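Local coordinates for protein transcriptional regulator (Vibrio vulnificus, PDB 4IVN) that probably represses transcription of the nan operon for sialic acid catabolism by binding DNA, and binds the sugar phosphate ManNAc-6P, at residues A[177-182]-A[203-208]. Residues are numbered along the deposited sequence; the frame is centred on the assembly and turned at random.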
ATOM      1  N   LEU A 177       8.739  -6.834  19.440  1.00 31.24           N
ATOM      2  CA  LEU A 177       7.337  -6.414  19.364  1.00 30.24           C
ATOM      3  C   LEU A 177       6.814  -6.953  17.997  1.00 29.01           C
ATOM      4  O   LEU A 177       7.535  -6.928  16.983  1.00 29.60           O
ATOM      5  CB  LEU A 177       7.268  -4.884  19.258  1.00 29.50           C
ATOM      6  CG  LEU A 177       5.959  -4.144  18.823  1.00 33.30           C
ATOM      7  CD1 LEU A 177       4.988  -4.326  19.980  1.00 35.45           C
ATOM      8  CD2 LEU A 177       6.130  -2.633  18.691  1.00 37.01           C
ATOM      9  N   TRP A 178       5.577  -7.447  17.970  1.00 26.46           N
ATOM     10  CA  TRP A 178       4.968  -7.988  16.708  1.00 26.60           C
ATOM     11  C   TRP A 178       3.766  -7.204  16.278  1.00 29.07           C
ATOM     12  O   TRP A 178       2.951  -6.839  17.110  1.00 33.68           O
ATOM     13  CB  TRP A 178       4.502  -9.399  16.898  1.00 26.77           C
ATOM     14  CG  TRP A 178       5.711 -10.247  17.058  1.00 29.00           C
ATOM     15  CD1 TRP A 178       6.454 -10.498  18.227  1.00 31.36           C
ATOM     16  CD2 TRP A 178       6.386 -10.898  16.011  1.00 27.71           C
ATOM     17  NE1 TRP A 178       7.543 -11.276  17.937  1.00 32.60           N
ATOM     18  CE2 TRP A 178       7.559 -11.558  16.612  1.00 30.22           C
ATOM     19  CE3 TRP A 178       6.112 -11.075  14.633  1.00 29.02           C
ATOM     20  CZ2 TRP A 178       8.429 -12.353  15.854  1.00 29.73           C
ATOM     21  CZ3 TRP A 178       7.005 -11.853  13.879  1.00 27.38           C
ATOM     22  CH2 TRP A 178       8.127 -12.502  14.491  1.00 29.10           C
ATOM     23  N   PHE A 179       3.632  -6.974  14.965  1.00 28.31           N
ATOM     24  CA  PHE A 179       2.397  -6.461  14.410  1.00 27.50           C
ATOM     25  C   PHE A 179       1.720  -7.550  13.555  1.00 31.84           C
ATOM     26  O   PHE A 179       2.365  -8.188  12.703  1.00 29.64           O
ATOM     27  CB  PHE A 179       2.752  -5.323  13.498  1.00 30.14           C
ATOM     28  CG  PHE A 179       2.958  -4.028  14.253  1.00 28.88           C
ATOM     29  CD1 PHE A 179       4.210  -3.720  14.741  1.00 28.44           C
ATOM     30  CD2 PHE A 179       1.903  -3.161  14.502  1.00 29.14           C
ATOM     31  CE1 PHE A 179       4.453  -2.531  15.419  1.00 28.30           C
ATOM     32  CE2 PHE A 179       2.143  -1.979  15.210  1.00 28.55           C
ATOM     33  CZ  PHE A 179       3.378  -1.708  15.718  1.00 29.33           C
ATOM     34  N   ALA A 180       0.453  -7.801  13.806  1.00 29.80           N
ATOM     35  CA  ALA A 180      -0.317  -8.829  13.062  1.00 28.67           C
ATOM     36  C   ALA A 180      -1.223  -7.979  12.206  1.00 29.85           C
ATOM     37  O   ALA A 180      -2.068  -7.290  12.754  1.00 29.17           O
ATOM     38  CB  ALA A 180      -1.153  -9.732  14.067  1.00 24.90           C
ATOM     39  N   VAL A 181      -1.010  -7.990  10.879  1.00 28.63           N
ATOM     40  CA  VAL A 181      -1.828  -7.223   9.939  1.00 27.68           C
ATOM     41  C   VAL A 181      -2.818  -8.118   9.223  1.00 28.93           C
ATOM     42  O   VAL A 181      -2.445  -9.004   8.448  1.00 26.69           O
ATOM     43  CB  VAL A 181      -0.948  -6.517   8.851  1.00 30.79           C
ATOM     44  CG1 VAL A 181      -1.827  -5.560   7.972  1.00 26.28           C
ATOM     45  CG2 VAL A 181       0.211  -5.781   9.587  1.00 33.57           C
ATOM     46  N   SER A 182      -4.094  -7.902   9.480  1.00 27.13           N
ATOM     47  CA  SER A 182      -5.172  -8.797   8.984  1.00 28.14           C
ATOM     48  C   SER A 182      -6.474  -7.980   9.087  1.00 28.95           C
ATOM     49  O   SER A 182      -6.827  -7.604  10.193  1.00 28.83           O
ATOM     50  CB  SER A 182      -5.265 -10.022   9.894  1.00 29.12           C
ATOM     51  OG  SER A 182      -6.341 -10.873   9.505  1.00 28.05           O
ATOM     52  N   PRO A 203       4.714  -8.426  23.377  1.00 36.85           N
ATOM     53  CA  PRO A 203       3.570  -7.678  22.891  1.00 32.80           C
ATOM     54  C   PRO A 203       3.221  -7.878  21.398  1.00 34.34           C
ATOM     55  O   PRO A 203       4.117  -8.016  20.516  1.00 29.30           O
ATOM     56  CB  PRO A 203       3.949  -6.176  23.130  1.00 36.68           C
ATOM     57  CG  PRO A 203       5.470  -6.218  23.106  1.00 41.83           C
ATOM     58  CD  PRO A 203       5.819  -7.535  23.789  1.00 41.64           C
ATOM     59  N   VAL A 204       1.918  -7.901  21.130  1.00 28.37           N
ATOM     60  CA  VAL A 204       1.417  -8.087  19.759  1.00 28.92           C
ATOM     61  C   VAL A 204       0.462  -6.979  19.528  1.00 29.16           C
ATOM     62  O   VAL A 204      -0.476  -6.857  20.324  1.00 29.73           O
ATOM     63  CB  VAL A 204       0.693  -9.457  19.600  1.00 30.57           C
ATOM     64  CG1 VAL A 204       0.033  -9.614  18.196  1.00 29.25           C
ATOM     65  CG2 VAL A 204       1.644 -10.628  19.876  1.00 28.94           C
ATOM     66  N   VAL A 205       0.615  -6.237  18.447  1.00 28.03           N
ATOM     67  CA  VAL A 205      -0.328  -5.120  18.104  1.00 27.42           C
ATOM     68  C   VAL A 205      -1.042  -5.561  16.799  1.00 31.77           C
ATOM     69  O   VAL A 205      -0.376  -5.884  15.822  1.00 33.42           O
ATOM     70  CB  VAL A 205       0.436  -3.801  17.802  1.00 27.23           C
ATOM     71  CG1 VAL A 205      -0.501  -2.665  17.307  1.00 28.33           C
ATOM     72  CG2 VAL A 205       1.142  -3.305  19.105  1.00 31.16           C
ATOM     73  N   SER A 206      -2.363  -5.554  16.778  1.00 32.33           N
ATOM     74  CA  SER A 206      -3.074  -5.954  15.567  1.00 34.46           C
ATOM     75  C   SER A 206      -3.544  -4.737  14.821  1.00 35.82           C
ATOM     76  O   SER A 206      -4.051  -3.791  15.440  1.00 29.64           O
ATOM     77  CB  SER A 206      -4.300  -6.777  15.939  1.00 34.89           C
ATOM     78  OG  SER A 206      -3.763  -8.011  16.310  1.00 42.02           O
ATOM     79  N   LEU A 207      -3.395  -4.796  13.498  1.00 31.44           N
ATOM     80  CA  LEU A 207      -3.951  -3.751  12.645  1.00 32.99           C
ATOM     81  C   LEU A 207      -5.016  -4.347  11.771  1.00 33.08           C
ATOM     82  O   LEU A 207      -4.674  -5.091  10.863  1.00 31.37           O
ATOM     83  CB  LEU A 207      -2.891  -3.192  11.749  1.00 33.46           C
ATOM     84  CG  LEU A 207      -1.672  -2.514  12.372  1.00 36.75           C
ATOM     85  CD1 LEU A 207      -0.880  -1.786  11.275  1.00 37.87           C
ATOM     86  CD2 LEU A 207      -2.077  -1.483  13.459  1.00 36.79           C
ATOM     87  N   THR A 208      -6.314  -4.057  12.027  1.00 33.65           N
ATOM     88  CA  THR A 208      -7.399  -4.836  11.352  1.00 32.07           C
ATOM     89  C   THR A 208      -8.451  -3.841  10.928  1.00 32.35           C
ATOM     90  O   THR A 208      -8.261  -2.623  11.065  1.00 31.69           O
ATOM     91  CB  THR A 208      -8.160  -5.736  12.380  1.00 39.50           C
ATOM     92  OG1 THR A 208      -8.866  -4.845  13.287  1.00 38.53           O
ATOM     93  CG2 THR A 208      -7.207  -6.473  13.169  1.00 38.41           C
TER
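W178 sits opposite V204 on two adjacent parallel strands, and its C=O takes the N-H of the next residue: V205 N to W178 O is 2.8 Å. Four more backbone bonds continue the ladder. W178 N gives to P203 O, A180 N to V205 O and L207 N to A180 O. The last, S182 N to L207 O, is longer at 3.2 Å. W178 and A180 thus each use both N-H and C=O on this neighbour. The even residues of 177-182 point their backbone groups here, while L177, F179 and V181 bond to strand 129-133 on the other edge. Three carbonyls take a second, CA-H...O contact: W178 O from V204 CA, V205 O from F179 CA at 3.2 Å, and A180 O from S206 CA. The N-H of V204 goes to T220 OG1.

The two strands and helix 188-199 form a beta-alpha-beta unit in the parallel sheet of the SIS domain. On the face covered by helix 188-199, W178 and V204 pack against A197, and A180 against A194. A180 CB also lies 3.8 Å from S206 OG, a hydroxyl bonded to S219 OG. W178 NE1 reaches S172 OG.

F179, V205 and L207 occupy the opposite face. F179 and V205 lie side by side and point the same way. The ring meets V205 obliquely, with CE2 3.4 Å from V205 CG1. L207 CG comes to 4.2 Å from F179 CD2. Just before strand 204-208, the side chains of L177 and P203 cross at about a right angle. L177 CG is anti to the backbone N (chi1 165°), and chi2 of 70° sets CD1, which touches P203 CG at 3.7 Å.

T208 OG1 is bonded to I210 O. S182, just past the C-terminal end of strand 177-181, belongs to the ligand pocket: its OG hydrogen-bonds O17 of the bound ManNAc-6P and has a weak bond with G185 N.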